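Local coordinates for protein adenosine kinase (Sinorhizobium meliloti, PDB 3UBO) that probably transfers phosphate from ATP to adenosine or a sugar, as a kinase of the pfkB family that binds adenosine and ADP, at residues F193-Y198 / R218-A223; L205-T210 / A238-L243. All coordinates share one frame; numbering follows the deposited sequence.

Contact 1. Residues F193-Y198 / R218-A223; sequences FCVHRY and RQEALA
V195 packs against E220 and A223 where two short helices, 192-197 and 218-224, lie side by side in the alpha/beta fold of a pfkB-family kinase. Each helix follows a parallel strand of the central sheet, 184-188 and 213-217 respectively, so they begin consecutive beta-alpha-beta crossovers and run in nearly the same direction. Their local axes approach to 9.1 Å and differ by 19°, a separation that the branched side chain of V195 spans. V195 CG1 does most of the touching: with CG1 anti to the backbone N (chi1 171°), this methyl reaches the main chain of A223, 3.7 Å from A223 C. The same methyl lies 3.8 Å from E220 O, while V195 CG2 is 4.3 Å from E220 CB. Alanine suits position 223 because its single methyl points toward helix 192-197 yet leaves room for the bulkier partners. A223 CB meets V195 CG1 at 4.1 Å and, at the more exposed margin, H196 CE1 at 4.0 Å, approaching that ring obliquely. One turn back along its own helix, S192 O bonds to H196 ND1, which should restrain the rotation of the imidazole and keep CE1 beside the alanine. Outside the two segments, V195 also touches L189 in the loop before its helix. E220 offers the contact its CB and main chain; its carboxylate turns from V195 toward the start of its own helix, and the side chain comes within about 5 Å of the bound ADP. E220 OE1 accepts a hydrogen bond from the backbone N of N217, a residue of the ADP pocket.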
ATOM      1  N   PHE A 193      -1.419  -2.279 -26.863  1.00 66.77           N
ATOM      2  CA  PHE A 193      -2.611  -2.896 -27.467  1.00 65.84           C
ATOM      3  C   PHE A 193      -3.671  -1.873 -27.668  1.00 67.47           C
ATOM      4  O   PHE A 193      -4.458  -1.991 -28.574  1.00 68.35           O
ATOM      5  CB  PHE A 193      -3.162  -4.086 -26.667  1.00 65.01           C
ATOM      6  CG  PHE A 193      -2.290  -5.315 -26.767  1.00 66.87           C
ATOM      7  CD1 PHE A 193      -2.558  -6.297 -27.716  1.00 63.47           C
ATOM      8  CD2 PHE A 193      -1.160  -5.469 -25.918  1.00 64.34           C
ATOM      9  CE1 PHE A 193      -1.703  -7.440 -27.838  1.00 64.22           C
ATOM     10  CE2 PHE A 193      -0.298  -6.611 -26.030  1.00 61.72           C
ATOM     11  CZ  PHE A 193      -0.582  -7.600 -26.999  1.00 61.87           C
ATOM     12  N   CYS A 194      -3.706  -0.891 -26.770  1.00 69.53           N
ATOM     13  CA  CYS A 194      -4.507   0.312 -26.910  1.00 65.94           C
ATOM     14  C   CYS A 194      -4.142   0.823 -28.272  1.00 68.01           C
ATOM     15  O   CYS A 194      -5.008   0.968 -29.133  1.00 70.34           O
ATOM     16  CB  CYS A 194      -4.096   1.320 -25.858  1.00 64.06           C
ATOM     17  SG  CYS A 194      -5.368   2.478 -25.360  1.00 66.50           S
ATOM     18  N   VAL A 195      -2.845   1.024 -28.504  1.00 68.45           N
ATOM     19  CA  VAL A 195      -2.374   1.410 -29.841  1.00 70.38           C
ATOM     20  C   VAL A 195      -2.994   0.616 -31.036  1.00 72.53           C
ATOM     21  O   VAL A 195      -3.582   1.240 -31.910  1.00 73.60           O
ATOM     22  CB  VAL A 195      -0.818   1.619 -29.918  1.00 70.67           C
ATOM     23  CG1 VAL A 195      -0.342   1.811 -31.346  1.00 70.61           C
ATOM     24  CG2 VAL A 195      -0.399   2.820 -29.037  1.00 67.89           C
ATOM     25  N   HIS A 196      -2.925  -0.711 -31.090  1.00 71.66           N
ATOM     26  CA  HIS A 196      -3.696  -1.404 -32.144  1.00 70.54           C
ATOM     27  C   HIS A 196      -5.202  -1.109 -32.147  1.00 70.65           C
ATOM     28  O   HIS A 196      -5.788  -0.846 -33.199  1.00 73.96           O
ATOM     29  CB  HIS A 196      -3.498  -2.903 -32.085  1.00 68.69           C
ATOM     30  CG  HIS A 196      -2.077  -3.320 -32.230  1.00 71.25           C
ATOM     31  ND1 HIS A 196      -1.190  -3.323 -31.169  1.00 74.19           N
ATOM     32  CD2 HIS A 196      -1.381  -3.768 -33.303  1.00 74.74           C
ATOM     33  CE1 HIS A 196      -0.006  -3.753 -31.580  1.00 70.38           C
ATOM     34  NE2 HIS A 196      -0.093  -4.032 -32.872  1.00 74.19           N
ATOM     35  N   ARG A 197      -5.833  -1.132 -30.978  1.00 70.00           N
ATOM     36  CA  ARG A 197      -7.305  -0.982 -30.815  1.00 69.05           C
ATOM     37  C   ARG A 197      -7.824   0.435 -31.223  1.00 69.47           C
ATOM     38  O   ARG A 197      -9.023   0.682 -31.347  1.00 66.11           O
ATOM     39  CB  ARG A 197      -7.631  -1.356 -29.342  1.00 68.09           C
ATOM     40  CG  ARG A 197      -9.077  -1.253 -28.702  1.00 69.02           C
ATOM     41  CD  ARG A 197      -9.178  -2.104 -27.285  1.00 66.92           C
ATOM     42  NE  ARG A 197      -8.497  -1.507 -26.110  1.00 65.85           N
ATOM     43  CZ  ARG A 197      -7.261  -1.825 -25.659  1.00 68.58           C
ATOM     44  NH1 ARG A 197      -6.510  -2.790 -26.225  1.00 64.11           N
ATOM     45  NH2 ARG A 197      -6.762  -1.161 -24.619  1.00 67.26           N
ATOM     46  N   TYR A 198      -6.886   1.365 -31.400  1.00 72.16           N
ATOM     47  CA  TYR A 198      -7.196   2.741 -31.786  1.00 72.92           C
ATOM     48  C   TYR A 198      -6.076   3.389 -32.586  1.00 73.19           C
ATOM     49  O   TYR A 198      -5.867   4.587 -32.424  1.00 73.46           O
ATOM     50  CB  TYR A 198      -7.472   3.642 -30.564  1.00 70.72           C
ATOM     51  CG  TYR A 198      -8.516   3.120 -29.598  1.00 69.43           C
ATOM     52  CD1 TYR A 198      -9.882   3.203 -29.881  1.00 72.28           C
ATOM     53  CD2 TYR A 198      -8.140   2.523 -28.411  1.00 68.68           C
ATOM     54  CE1 TYR A 198     -10.858   2.712 -28.973  1.00 70.41           C
ATOM     55  CE2 TYR A 198      -9.082   2.021 -27.526  1.00 67.88           C
ATOM     56  CZ  TYR A 198     -10.431   2.121 -27.802  1.00 69.37           C
ATOM     57  OH  TYR A 198     -11.334   1.635 -26.895  1.00 68.10           O
ATOM     58  N   ARG A 218       8.874   2.503 -26.633  1.00 73.15           N
ATOM     59  CA  ARG A 218       9.293   2.045 -27.929  1.00 72.65           C
ATOM     60  C   ARG A 218       8.283   1.121 -28.596  1.00 74.99           C
ATOM     61  O   ARG A 218       7.897   1.364 -29.720  1.00 77.15           O
ATOM     62  CB  ARG A 218      10.638   1.407 -27.794  1.00 73.49           C
ATOM     63  CG  ARG A 218      11.109   0.707 -28.996  1.00 77.32           C
ATOM     64  CD  ARG A 218      12.369  -0.072 -28.612  1.00 77.39           C
ATOM     65  NE  ARG A 218      13.169  -0.395 -29.774  1.00 78.90           N
ATOM     66  CZ  ARG A 218      14.329   0.198 -30.054  1.00 85.35           C
ATOM     67  NH1 ARG A 218      14.817   1.148 -29.233  1.00 83.45           N
ATOM     68  NH2 ARG A 218      15.012  -0.168 -31.148  1.00 86.62           N
ATOM     69  N   GLN A 219       7.808   0.078 -27.927  1.00 76.75           N
ATOM     70  CA  GLN A 219       6.838  -0.824 -28.575  1.00 75.55           C
ATOM     71  C   GLN A 219       5.612  -0.073 -29.121  1.00 73.75           C
ATOM     72  O   GLN A 219       5.166  -0.307 -30.248  1.00 72.72           O
ATOM     73  CB  GLN A 219       6.424  -1.976 -27.639  1.00 72.43           C
ATOM     74  CG  GLN A 219       7.468  -3.096 -27.560  1.00 77.85           C
ATOM     75  CD  GLN A 219       8.158  -3.393 -28.918  1.00 79.83           C
ATOM     76  OE1 GLN A 219       7.517  -3.410 -29.992  1.00 80.03           O
ATOM     77  NE2 GLN A 219       9.462  -3.622 -28.867  1.00 76.18           N
ATOM     78  N   GLU A 220       5.089   0.826 -28.294  1.00 71.82           N
ATOM     79  CA  GLU A 220       3.938   1.660 -28.646  1.00 73.63           C
ATOM     80  C   GLU A 220       4.182   2.483 -29.920  1.00 74.96           C
ATOM     81  O   GLU A 220       3.350   2.511 -30.847  1.00 72.51           O
ATOM     82  CB  GLU A 220       3.570   2.563 -27.482  1.00 69.62           C
ATOM     83  CG  GLU A 220       2.839   1.823 -26.385  1.00 70.04           C
ATOM     84  CD  GLU A 220       3.113   2.367 -24.956  1.00 72.59           C
ATOM     85  OE1 GLU A 220       3.511   3.561 -24.769  1.00 70.64           O
ATOM     86  OE2 GLU A 220       2.934   1.559 -24.001  1.00 73.13           O
ATOM     87  N   ALA A 221       5.337   3.136 -29.972  1.00 74.36           N
ATOM     88  CA  ALA A 221       5.748   3.808 -31.198  1.00 74.08           C
ATOM     89  C   ALA A 221       5.960   2.889 -32.418  1.00 76.32           C
ATOM     90  O   ALA A 221       5.493   3.215 -33.506  1.00 78.14           O
ATOM     91  CB  ALA A 221       6.939   4.673 -30.953  1.00 72.27           C
ATOM     92  N   LEU A 222       6.622   1.747 -32.255  1.00 74.96           N
ATOM     93  CA  LEU A 222       6.779   0.818 -33.384  1.00 78.54           C
ATOM     94  C   LEU A 222       5.442   0.375 -33.970  1.00 80.26           C
ATOM     95  O   LEU A 222       5.393  -0.066 -35.113  1.00 82.54           O
ATOM     96  CB  LEU A 222       7.551  -0.435 -32.974  1.00 78.99           C
ATOM     97  CG  LEU A 222       9.024  -0.199 -32.616  1.00 81.43           C
ATOM     98  CD1 LEU A 222       9.759  -1.484 -32.197  1.00 80.34           C
ATOM     99  CD2 LEU A 222       9.728   0.481 -33.759  1.00 83.23           C
ATOM    100  N   ALA A 223       4.377   0.491 -33.176  1.00 75.80           N
ATOM    101  CA  ALA A 223       3.141  -0.225 -33.430  1.00 77.10           C
ATOM    102  C   ALA A 223       2.117   0.735 -33.921  1.00 79.10           C
ATOM    103  O   ALA A 223       1.092   0.348 -34.468  1.00 80.61           O
ATOM    104  CB  ALA A 223       2.638  -0.856 -32.149  1.00 76.93           C
TER

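Contact 2. Residues L205-T210 / A238-L243; sequences LMRSGT and ARDCKL
R207 and D240 bring their CA atoms to within 5.4 Å of each other as helix 199-207 ends beside the C-terminal part of helix 230-240. Their side chains lie alongside one another, pointing the same way, and form a salt bridge at the protein surface, where a long arginine can stay hydrated while reaching its acid. With its chain extended from CG to NE, R207 offers two donors to one oxygen: NH2 bonds to D240 OD2 at 3.3 Å, and NE makes a weak bond to the same D240 OD2. The guanidinium and carboxylate planes are turned 75° apart, and NH2 comes from above the carboxylate plane, unlike a flat two-oxygen pairing. D240 OD2 also bonds to Y225 OH. Replacing D240 by an alanine is likely to leave the guanidinium of R207 and the hydroxyl of Y225 without the oxygen they share. On the buried side lies M206, a selenomethionine in this crystal, whose flexible chain bends at chi3 (80°) and crosses D240 at about a right angle. Its CE methyl sits 3.7 Å from D240 CB and 3.6 Å from C241 SG, a small, weakly polar side chain that can lie against a methyl. Both M206 and C241 rest on V214, so the joint between the two helix ends is seated on strand 213-217, the strand that lies between 184-188 and 246-247 in the parallel sheet.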
ATOM      1  N   LEU A 205      -6.264  12.113 -34.434  1.00 77.76           N
ATOM      2  CA  LEU A 205      -6.342  12.952 -33.276  1.00 76.38           C
ATOM      3  C   LEU A 205      -5.019  13.767 -33.158  1.00 76.52           C
ATOM      4  O   LEU A 205      -5.032  14.877 -32.645  1.00 75.09           O
ATOM      5  CB  LEU A 205      -6.688  12.086 -32.074  1.00 73.79           C
ATOM      6  CG  LEU A 205      -6.458  12.503 -30.653  1.00 74.21           C
ATOM      7  CD1 LEU A 205      -7.749  13.039 -30.050  1.00 67.00           C
ATOM      8  CD2 LEU A 205      -5.951  11.254 -29.924  1.00 73.28           C
HETATM    9  N   MSE A 206      -3.908  13.253 -33.696  1.00 77.35           N
HETATM   10  CA  MSE A 206      -2.666  14.037 -33.792  1.00 78.33           C
HETATM   11  C   MSE A 206      -2.695  14.967 -35.009  1.00 78.98           C
HETATM   12  O   MSE A 206      -2.517  16.181 -34.907  1.00 77.58           O
HETATM   13  CB  MSE A 206      -1.441  13.145 -33.939  1.00 78.65           C
HETATM   14  CG  MSE A 206      -1.081  12.328 -32.727  1.00 81.44           C
HETATM   15 SE   MSE A 206       0.204  10.799 -33.175  1.00 98.48          SE
HETATM   16  CE  MSE A 206       1.962  11.696 -33.273  1.00 84.46           C
ATOM     17  N   ARG A 207      -2.897  14.382 -36.182  1.00 79.94           N
ATOM     18  CA  ARG A 207      -2.887  15.163 -37.413  1.00 77.86           C
ATOM     19  C   ARG A 207      -3.814  16.374 -37.369  1.00 73.28           C
ATOM     20  O   ARG A 207      -3.414  17.451 -37.746  1.00 71.33           O
ATOM     21  CB  ARG A 207      -3.116  14.246 -38.609  1.00 77.13           C
ATOM     22  CG  ARG A 207      -2.006  13.212 -38.637  1.00 78.09           C
ATOM     23  CD  ARG A 207      -2.290  12.177 -39.640  1.00 78.04           C
ATOM     24  NE  ARG A 207      -1.133  11.323 -39.848  1.00 78.12           N
ATOM     25  CZ  ARG A 207      -1.240  10.106 -40.356  1.00 78.89           C
ATOM     26  NH1 ARG A 207      -2.465   9.649 -40.679  1.00 72.70           N
ATOM     27  NH2 ARG A 207      -0.148   9.356 -40.521  1.00 77.40           N
ATOM     28  N   SER A 208      -5.018  16.216 -36.858  1.00 73.50           N
ATOM     29  CA  SER A 208      -5.879  17.377 -36.620  1.00 75.15           C
ATOM     30  C   SER A 208      -5.286  18.442 -35.653  1.00 74.60           C
ATOM     31  O   SER A 208      -5.951  19.474 -35.347  1.00 68.53           O
ATOM     32  CB  SER A 208      -7.238  16.917 -36.104  1.00 73.82           C
ATOM     33  OG  SER A 208      -7.073  16.076 -34.983  1.00 74.81           O
ATOM     34  N   GLY A 209      -4.056  18.171 -35.177  1.00 73.00           N
ATOM     35  CA  GLY A 209      -3.342  19.067 -34.282  1.00 70.47           C
ATOM     36  C   GLY A 209      -4.165  19.337 -33.042  1.00 72.75           C
ATOM     37  O   GLY A 209      -3.928  20.321 -32.306  1.00 70.13           O
ATOM     38  N   THR A 210      -5.164  18.458 -32.841  1.00 73.54           N
ATOM     39  CA  THR A 210      -5.880  18.321 -31.556  1.00 72.55           C
ATOM     40  C   THR A 210      -4.936  18.055 -30.356  1.00 75.17           C
ATOM     41  O   THR A 210      -5.079  18.720 -29.304  1.00 74.69           O
ATOM     42  CB  THR A 210      -6.911  17.201 -31.556  1.00 71.24           C
ATOM     43  OG1 THR A 210      -7.871  17.442 -32.592  1.00 74.03           O
ATOM     44  CG2 THR A 210      -7.627  17.211 -30.209  1.00 68.72           C
ATOM     45  N   ALA A 238       7.504  12.470 -35.738  1.00 84.13           N
ATOM     46  CA  ALA A 238       7.906  13.879 -35.910  1.00 83.12           C
ATOM     47  C   ALA A 238       6.991  14.693 -36.827  1.00 82.85           C
ATOM     48  O   ALA A 238       6.770  15.855 -36.552  1.00 80.05           O
ATOM     49  CB  ALA A 238       9.310  13.967 -36.419  1.00 80.59           C
ATOM     50  N   ARG A 239       6.500  14.062 -37.904  1.00 84.08           N
ATOM     51  CA  ARG A 239       5.555  14.628 -38.868  1.00 83.73           C
ATOM     52  C   ARG A 239       4.167  14.913 -38.299  1.00 86.87           C
ATOM     53  O   ARG A 239       3.428  15.799 -38.836  1.00 86.34           O
ATOM     54  CB  ARG A 239       5.326  13.683 -40.066  1.00 85.08           C
ATOM     55  CG  ARG A 239       6.550  13.192 -40.777  1.00 88.35           C
ATOM     56  CD  ARG A 239       6.215  12.634 -42.170  1.00 90.84           C
ATOM     57  NE  ARG A 239       7.439  12.158 -42.836  1.00 95.84           N
ATOM     58  CZ  ARG A 239       7.477  11.322 -43.883  1.00 97.14           C
ATOM     59  NH1 ARG A 239       6.344  10.854 -44.423  1.00 94.46           N
ATOM     60  NH2 ARG A 239       8.660  10.954 -44.391  1.00 92.08           N
ATOM     61  N   ASP A 240       3.767  14.146 -37.272  1.00 84.48           N
ATOM     62  CA  ASP A 240       2.345  14.156 -36.897  1.00 82.95           C
ATOM     63  C   ASP A 240       2.017  14.962 -35.627  1.00 81.97           C
ATOM     64  O   ASP A 240       0.823  15.288 -35.360  1.00 78.94           O
ATOM     65  CB  ASP A 240       1.793  12.732 -36.860  1.00 83.67           C
ATOM     66  CG  ASP A 240       2.024  11.986 -38.166  1.00 85.71           C
ATOM     67  OD1 ASP A 240       2.498  12.619 -39.137  1.00 86.66           O
ATOM     68  OD2 ASP A 240       1.732  10.764 -38.233  1.00 87.09           O
ATOM     69  N   CYS A 241       3.081  15.293 -34.872  1.00 79.80           N
ATOM     70  CA  CYS A 241       2.992  16.202 -33.712  1.00 76.52           C
ATOM     71  C   CYS A 241       4.144  17.232 -33.629  1.00 74.22           C
ATOM     72  O   CYS A 241       5.182  17.082 -34.276  1.00 78.17           O
ATOM     73  CB  CYS A 241       2.870  15.402 -32.406  1.00 75.07           C
ATOM     74  SG  CYS A 241       4.241  14.243 -32.168  1.00 76.81           S
ATOM     75  N   LYS A 242       3.966  18.266 -32.810  1.00 73.49           N
ATOM     76  CA  LYS A 242       4.996  19.295 -32.628  1.00 75.07           C
ATOM     77  C   LYS A 242       6.216  18.676 -31.975  1.00 77.41           C
ATOM     78  O   LYS A 242       7.365  18.837 -32.435  1.00 77.62           O
ATOM     79  CB  LYS A 242       4.467  20.469 -31.783  1.00 71.65           C
ATOM     80  CG  LYS A 242       3.355  21.225 -32.522  1.00 77.34           C
ATOM     81  CD  LYS A 242       2.718  22.412 -31.759  1.00 79.67           C
ATOM     82  CE  LYS A 242       1.290  22.694 -32.311  1.00 75.54           C
ATOM     83  NZ  LYS A 242       0.694  23.925 -31.663  1.00 78.82           N
ATOM     84  N   LEU A 243       5.912  17.935 -30.902  1.00 78.52           N
ATOM     85  CA  LEU A 243       6.850  17.408 -29.915  1.00 75.64           C
ATOM     86  C   LEU A 243       6.425  15.967 -29.534  1.00 74.59           C
ATOM     87  O   LEU A 243       5.223  15.664 -29.377  1.00 74.42           O
ATOM     88  CB  LEU A 243       6.841  18.333 -28.682  1.00 72.34           C
ATOM     89  CG  LEU A 243       7.912  18.046 -27.637  1.00 73.19           C
ATOM     90  CD1 LEU A 243       9.206  17.749 -28.379  1.00 73.47           C
ATOM     91  CD2 LEU A 243       8.057  19.190 -26.606  1.00 71.54           C
TER

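How the contacts relate
From the N terminus, the chain leaves strand 184-188 and passes through 193-198 and then 205-210, the first halves of contacts 1 and 2, on the successive helices 192-197 and 199-207. It enters the sheet as strand 213-217, then supplies 218-223 and finally 238-243 before strand 246-247. The segments therefore alternate and the two loops cross: contact 1 closes one of 19 residues, contact 2 one of 27, and strand 213-217 belongs to both. Together they tie two consecutive crossovers to each other, contact 1 near the bound ADP and contact 2 near the C-terminal parts of helices 199-207 and 230-240. Their centres are 16 Å apart and their nearest atoms about 7 Å, without touching.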